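Local coordinates for chromosome replication initiation inhibitor protein (Agrobacterium tumefaciens, PDB 3FD3) that probably acts as a LysR-family DNA-binding transcription regulator, here represented by its C-terminal, effector-binding-type domain without the DNA-binding part, at residues 69-74 with 203-207; 102-106 with 137-141. All coordinates share one frame; numbering follows the deposited sequence.

Overall arrangement
From the N terminus the chain first lays down strands 3-8, 31-36 and 53-56, then enters the long strand 66-79, where contact 1 has its first half. The second half of that contact waits until the end of the chain, at 203-207 beyond helix 190-203, so it closes a loop spanning most of the domain. Contact 2 is nested inside this loop: strand 102-104 meets helix 134-142 before the chain returns along strand 165-181. The centres of the two contacts are about 22 Å apart, on opposite sides of the chain's centre, and they do not touch. Contact 1 ties the C-terminal tail to the central sheet; contact 2 packs a helix on the separate two-strand parallel sheet.

Contact 1: residues 69-74 with 203-207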
ATOM      1  N   PRO A  69     -17.040   0.831  18.702  1.00 20.03           N
ATOM      2  CA  PRO A  69     -15.701   0.237  18.821  1.00 19.71           C
ATOM      3  C   PRO A  69     -15.628  -1.083  18.055  1.00 20.29           C
ATOM      4  O   PRO A  69     -16.571  -1.872  18.096  1.00 19.86           O
ATOM      5  CB  PRO A  69     -15.532  -0.006  20.325  1.00 20.77           C
ATOM      6  CG  PRO A  69     -16.672   0.659  20.986  1.00 21.98           C
ATOM      7  CD  PRO A  69     -17.748   0.905  19.989  1.00 21.62           C
ATOM      8  N   LEU A  70     -14.513  -1.295  17.370  1.00 19.13           N
ATOM      9  CA  LEU A  70     -14.335  -2.446  16.499  1.00 20.37           C
ATOM     10  C   LEU A  70     -13.484  -3.535  17.108  1.00 20.39           C
ATOM     11  O   LEU A  70     -13.588  -4.709  16.698  1.00 20.05           O
ATOM     12  CB  LEU A  70     -13.700  -1.979  15.192  1.00 19.71           C
ATOM     13  CG  LEU A  70     -14.549  -1.062  14.294  1.00 21.22           C
ATOM     14  CD1 LEU A  70     -13.655  -0.418  13.221  1.00 20.66           C
ATOM     15  CD2 LEU A  70     -15.654  -1.904  13.662  1.00 22.14           C
ATOM     16  N   GLY A  71     -12.622  -3.164  18.050  1.00 20.97           N
ATOM     17  CA  GLY A  71     -11.609  -4.090  18.578  1.00 21.05           C
ATOM     18  C   GLY A  71     -10.229  -3.473  18.426  1.00 21.19           C
ATOM     19  O   GLY A  71     -10.104  -2.336  17.989  1.00 22.02           O
ATOM     20  N   VAL A  72      -9.208  -4.240  18.773  1.00 21.26           N
ATOM     21  CA  VAL A  72      -7.837  -3.751  18.868  1.00 21.89           C
ATOM     22  C   VAL A  72      -7.004  -4.343  17.730  1.00 22.16           C
ATOM     23  O   VAL A  72      -7.049  -5.552  17.482  1.00 21.57           O
ATOM     24  CB  VAL A  72      -7.224  -4.124  20.223  1.00 22.73           C
ATOM     25  CG1 VAL A  72      -5.691  -4.160  20.165  1.00 24.99           C
ATOM     26  CG2 VAL A  72      -7.751  -3.183  21.307  1.00 26.70           C
ATOM     27  N   LEU A  73      -6.253  -3.462  17.062  1.00 21.45           N
ATOM     28  CA  LEU A  73      -5.247  -3.838  16.061  1.00 21.64           C
ATOM     29  C   LEU A  73      -3.911  -3.951  16.808  1.00 21.03           C
ATOM     30  O   LEU A  73      -3.417  -2.970  17.394  1.00 20.33           O
ATOM     31  CB  LEU A  73      -5.177  -2.806  14.947  1.00 22.47           C
ATOM     32  CG  LEU A  73      -4.250  -3.171  13.771  1.00 23.39           C
ATOM     33  CD1 LEU A  73      -4.629  -4.526  13.195  1.00 26.61           C
ATOM     34  CD2 LEU A  73      -4.267  -2.094  12.721  1.00 24.63           C
ATOM     35  N   ARG A  74      -3.393  -5.171  16.879  1.00 20.15           N
ATOM     36  CA  ARG A  74      -2.156  -5.437  17.629  1.00 20.86           C
ATOM     37  C   ARG A  74      -0.993  -5.428  16.681  1.00 20.42           C
ATOM     38  O   ARG A  74      -1.061  -6.021  15.593  1.00 20.48           O
ATOM     39  CB  ARG A  74      -2.220  -6.780  18.350  1.00 21.11           C
ATOM     40  CG  ARG A  74      -0.892  -7.227  18.915  1.00 21.03           C
ATOM     41  CD  ARG A  74      -1.055  -8.280  19.985  1.00 23.76           C
ATOM     42  NE  ARG A  74      -1.625  -7.728  21.204  1.00 24.80           N
ATOM     43  CZ  ARG A  74      -1.817  -8.407  22.330  1.00 27.48           C
ATOM     44  NH1 ARG A  74      -1.493  -9.692  22.414  1.00 29.22           N
ATOM     45  NH2 ARG A  74      -2.334  -7.800  23.385  1.00 28.55           N
ATOM     46  N   VAL A 203     -11.427 -10.629  13.299  1.00 26.22           N
ATOM     47  CA  VAL A 203     -10.019 -10.344  13.001  1.00 27.10           C
ATOM     48  C   VAL A 203      -9.254  -9.593  14.075  1.00 25.83           C
ATOM     49  O   VAL A 203      -8.057  -9.834  14.273  1.00 25.63           O
ATOM     50  CB  VAL A 203      -9.939  -9.544  11.671  1.00 26.74           C
ATOM     51  CG1 VAL A 203      -8.507  -9.105  11.382  1.00 31.68           C
ATOM     52  CG2 VAL A 203     -10.467 -10.422  10.540  1.00 30.08           C
ATOM     53  N   LEU A 204      -9.907  -8.635  14.734  1.00 24.81           N
ATOM     54  CA  LEU A 204      -9.239  -7.814  15.734  1.00 24.95           C
ATOM     55  C   LEU A 204      -9.387  -8.473  17.088  1.00 26.07           C
ATOM     56  O   LEU A 204     -10.197  -9.397  17.249  1.00 26.72           O
ATOM     57  CB  LEU A 204      -9.846  -6.413  15.745  1.00 24.24           C
ATOM     58  CG  LEU A 204      -9.777  -5.651  14.421  1.00 23.95           C
ATOM     59  CD1 LEU A 204     -10.336  -4.230  14.629  1.00 23.01           C
ATOM     60  CD2 LEU A 204      -8.321  -5.593  13.859  1.00 22.71           C
HETATM   61  N   MSE A 205      -8.627  -8.005  18.067  0.70 25.94           N
HETATM   62  CA  MSE A 205      -8.770  -8.517  19.418  0.70 26.74           C
HETATM   63  C   MSE A 205      -9.973  -7.834  20.043  0.70 27.62           C
HETATM   64  O   MSE A 205     -10.224  -6.662  19.765  0.70 26.43           O
HETATM   65  CB  MSE A 205      -7.543  -8.209  20.261  0.70 27.00           C
HETATM   66  CG  MSE A 205      -6.273  -8.711  19.697  0.70 28.39           C
HETATM   67 SE   MSE A 205      -4.865  -8.599  21.038  0.70 31.40          SE
HETATM   68  CE  MSE A 205      -5.419  -7.034  22.046  0.70 31.27           C
ATOM     69  N   PRO A 206     -10.712  -8.558  20.902  1.00 29.47           N
ATOM     70  CA  PRO A 206     -11.918  -7.996  21.501  1.00 30.99           C
ATOM     71  C   PRO A 206     -11.640  -6.797  22.407  1.00 33.39           C
ATOM     72  O   PRO A 206     -10.564  -6.701  23.005  1.00 33.67           O
ATOM     73  CB  PRO A 206     -12.507  -9.159  22.333  1.00 31.49           C
ATOM     74  CG  PRO A 206     -11.474 -10.166  22.449  1.00 31.22           C
ATOM     75  CD  PRO A 206     -10.470  -9.950  21.325  1.00 29.59           C
ATOM     76  N   VAL A 207     -12.623  -5.905  22.500  1.00 35.80           N
ATOM     77  CA  VAL A 207     -12.515  -4.687  23.313  1.00 38.18           C
ATOM     78  C   VAL A 207     -12.651  -5.034  24.777  1.00 39.30           C
ATOM     79  O   VAL A 207     -11.648  -5.052  25.494  1.00 41.98           O
ATOM     80  CB  VAL A 207     -13.622  -3.659  22.967  1.00 38.77           C
ATOM     81  CG1 VAL A 207     -13.518  -3.235  21.532  1.00 38.71           C
ATOM     82  CG2 VAL A 207     -15.014  -4.237  23.269  1.00 40.29           C
TER
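Val-72 and Met-205 pair through their backbones as a single antiparallel, hydrogen-bonded bridge between strand 66-79 and the C-terminal tail. Val-72 N gives a bond to Met-205 O (2.8 Å), and Met-205 N returns one to Val-72 O (3.0 Å). Beside this pair Gly-71 brings its bare CA up to Met-205 O (3.2 Å); a CB here would run into that oxygen and into Leu-204 CB.

Leu-204, the first residue past the helix, packs its CB against the strand backbone at Val-72 O (3.4 Å). Its two methyls divide between apolar partners: CD1 meets Leu-70 CB (4.1 Å) while CD2 reaches Leu-73 CD1 (3.9 Å). Trp-16 and Gln-153 also touch this leucine. Farther along, Val-207 CG1 rests on the strand backbone at Gly-71 N (3.6 Å) and makes an apolar contact with Pro-69 CB (4.0 Å).

Met-205 is a selenomethionine with two conformers, so its outer contacts are less certain. In the conformer described, SE sits over the centre of one face of the Arg-74 guanidinium, whose NE is salt-bridged to Asp-174.

In the periplasmic-binding-protein-like fold of LysR regulators, long strands such as 66-79 and 165-181 join the two subdomains; here the chain end pairs with the first of them.

Contact 2: residues 102-106 with 137-141; sequences GLTFN and FVKAS
Leu-103 and Phe-137 are the heart of a strand-on-helix packing in an alpha/beta layer of the LysR substrate-binding domain. Strand 102-104 and helix segment 137-141 run almost antiparallel, at 172°, with their axes 9.9 Å apart. No hydrogen bond crosses between them; the Phe-137 ring packs on both the Leu-103 side chain and the strand backbone.

The ring takes Leu-103 on one face: CB stands 3.9 Å from the Phe-137 ring centroid, 21° off the normal, a CH-pi contact offset toward the rim. The end of the ring then runs on along the strand backbone. Its CZ lies 3.3 Å from Leu-103 O, and CE1 comes to 3.6 Å from Phe-105 N, which approaches at the ring edge and bonds to Asp-109.

Beyond CB, the leucine leans over the next turn of the helix. With CG anti to its carbonyl carbon (chi1 -55°), Leu-103 CD1 packs on Ala-140 CB (3.9 Å) and near Ser-141 OG (3.5 Å). That hydroxyl is turned back to its own helix, donating to Phe-137 O (2.8 Å), while Ser-141 N reaches the same oxygen from the opposite face of its carbonyl plane. Two donors thus grip this acceptor, and Asn-150 is a further partner of OG.

A calcium ion lies near the Phe-137 side chain, about 3 Å away at the nearest atoms. Around the contact, strand 128-130 pairs in parallel with 102-104, helix 111-120 touches Phe-137 through Gln-112, and strand 148-151 meets the Phe-137 side chain through Asn-150.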
ATOM      1  N   GLY A 102      15.582   2.230  11.944  1.00 20.33           N
ATOM      2  CA  GLY A 102      14.167   1.980  12.100  1.00 20.40           C
ATOM      3  C   GLY A 102      13.425   2.158  10.793  1.00 20.94           C
ATOM      4  O   GLY A 102      13.984   2.627   9.767  1.00 20.66           O
ATOM      5  N   LEU A 103      12.138   1.837  10.859  1.00 21.51           N
ATOM      6  CA  LEU A 103      11.176   2.172   9.825  1.00 20.93           C
ATOM      7  C   LEU A 103      10.101   3.066  10.455  1.00 21.38           C
ATOM      8  O   LEU A 103       9.562   2.737  11.523  1.00 22.90           O
ATOM      9  CB  LEU A 103      10.514   0.919   9.263  1.00 21.60           C
ATOM     10  CG  LEU A 103      11.448  -0.149   8.726  1.00 22.10           C
ATOM     11  CD1 LEU A 103      10.705  -1.478   8.471  1.00 22.72           C
ATOM     12  CD2 LEU A 103      12.156   0.359   7.438  1.00 20.67           C
ATOM     13  N   THR A 104       9.797   4.178   9.795  1.00 20.74           N
ATOM     14  CA  THR A 104       8.765   5.123  10.261  1.00 20.77           C
ATOM     15  C   THR A 104       7.856   5.453   9.075  1.00 19.97           C
ATOM     16  O   THR A 104       8.325   5.706   7.975  1.00 19.45           O
ATOM     17  CB  THR A 104       9.394   6.388  10.885  1.00 20.42           C
ATOM     18  OG1 THR A 104      10.384   6.015  11.871  1.00 22.53           O
ATOM     19  CG2 THR A 104       8.303   7.274  11.564  1.00 20.66           C
ATOM     20  N   PHE A 105       6.549   5.431   9.289  1.00 20.70           N
ATOM     21  CA  PHE A 105       5.596   5.523   8.183  1.00 20.59           C
ATOM     22  C   PHE A 105       5.610   6.962   7.638  1.00 20.37           C
ATOM     23  O   PHE A 105       5.757   7.179   6.442  1.00 20.15           O
ATOM     24  CB  PHE A 105       4.209   5.083   8.685  1.00 21.64           C
ATOM     25  CG  PHE A 105       3.194   4.855   7.616  1.00 21.29           C
ATOM     26  CD1 PHE A 105       2.597   5.923   6.969  1.00 23.49           C
ATOM     27  CD2 PHE A 105       2.791   3.571   7.283  1.00 24.16           C
ATOM     28  CE1 PHE A 105       1.634   5.721   5.983  1.00 23.88           C
ATOM     29  CE2 PHE A 105       1.823   3.369   6.298  1.00 23.30           C
ATOM     30  CZ  PHE A 105       1.258   4.410   5.664  1.00 24.29           C
ATOM     31  N   ASN A 106       5.481   7.936   8.526  1.00 19.89           N
ATOM     32  CA  ASN A 106       5.544   9.336   8.179  1.00 20.69           C
ATOM     33  C   ASN A 106       5.769  10.133   9.463  1.00 21.04           C
ATOM     34  O   ASN A 106       6.013   9.546  10.505  1.00 19.78           O
ATOM     35  CB  ASN A 106       4.299   9.804   7.402  1.00 20.24           C
ATOM     36  CG  ASN A 106       3.022   9.665   8.197  1.00 20.21           C
ATOM     37  OD1 ASN A 106       3.034   9.690   9.440  1.00 19.32           O
ATOM     38  ND2 ASN A 106       1.891   9.575   7.486  1.00 21.80           N
ATOM     39  N   PHE A 137       6.335  -1.706   4.649  1.00 20.37           N
ATOM     40  CA  PHE A 137       6.913  -1.937   5.991  1.00 20.42           C
ATOM     41  C   PHE A 137       7.255  -3.423   6.179  1.00 20.35           C
ATOM     42  O   PHE A 137       8.334  -3.759   6.652  1.00 20.54           O
ATOM     43  CB  PHE A 137       5.941  -1.548   7.122  1.00 21.13           C
ATOM     44  CG  PHE A 137       6.371  -0.380   7.964  1.00 20.15           C
ATOM     45  CD1 PHE A 137       6.508   0.877   7.427  1.00 21.74           C
ATOM     46  CD2 PHE A 137       6.530  -0.536   9.341  1.00 21.72           C
ATOM     47  CE1 PHE A 137       6.865   1.974   8.229  1.00 20.65           C
ATOM     48  CE2 PHE A 137       6.889   0.542  10.131  1.00 21.03           C
ATOM     49  CZ  PHE A 137       7.031   1.818   9.565  1.00 20.55           C
ATOM     50  N   VAL A 138       6.325  -4.307   5.828  1.00 20.77           N
ATOM     51  CA  VAL A 138       6.552  -5.727   5.997  1.00 20.99           C
ATOM     52  C   VAL A 138       7.698  -6.173   5.094  1.00 21.15           C
ATOM     53  O   VAL A 138       8.609  -6.869   5.517  1.00 20.69           O
ATOM     54  CB  VAL A 138       5.325  -6.556   5.718  1.00 21.76           C
ATOM     55  CG1 VAL A 138       5.667  -8.081   5.787  1.00 19.53           C
ATOM     56  CG2 VAL A 138       4.222  -6.180   6.735  1.00 23.00           C
ATOM     57  N   LYS A 139       7.665  -5.750   3.838  1.00 20.88           N
ATOM     58  CA  LYS A 139       8.741  -6.131   2.917  1.00 21.69           C
ATOM     59  C   LYS A 139      10.110  -5.652   3.387  1.00 21.27           C
ATOM     60  O   LYS A 139      11.098  -6.390   3.306  1.00 21.42           O
ATOM     61  CB  LYS A 139       8.486  -5.574   1.522  1.00 22.31           C
ATOM     62  CG  LYS A 139       7.395  -6.215   0.761  1.00 27.17           C
ATOM     63  CD  LYS A 139       7.484  -5.819  -0.740  1.00 31.89           C
ATOM     64  CE  LYS A 139       6.283  -6.317  -1.522  1.00 34.68           C
ATOM     65  NZ  LYS A 139       4.993  -5.985  -0.818  1.00 38.13           N
ATOM     66  N   ALA A 140      10.171  -4.421   3.887  1.00 20.15           N
ATOM     67  CA  ALA A 140      11.430  -3.846   4.366  1.00 21.31           C
ATOM     68  C   ALA A 140      11.930  -4.596   5.591  1.00 21.43           C
ATOM     69  O   ALA A 140      13.126  -4.803   5.764  1.00 22.10           O
ATOM     70  CB  ALA A 140      11.221  -2.391   4.707  1.00 20.86           C
ATOM     71  N   SER A 141      11.003  -5.000   6.454  1.00 21.53           N
ATOM     72  CA  SER A 141      11.345  -5.784   7.647  1.00 21.44           C
ATOM     73  C   SER A 141      11.915  -7.135   7.257  1.00 20.61           C
ATOM     74  O   SER A 141      12.985  -7.535   7.755  1.00 20.80           O
ATOM     75  CB  SER A 141      10.124  -5.991   8.537  1.00 22.08           C
ATOM     76  OG  SER A 141       9.552  -4.751   8.920  1.00 27.32           O
TER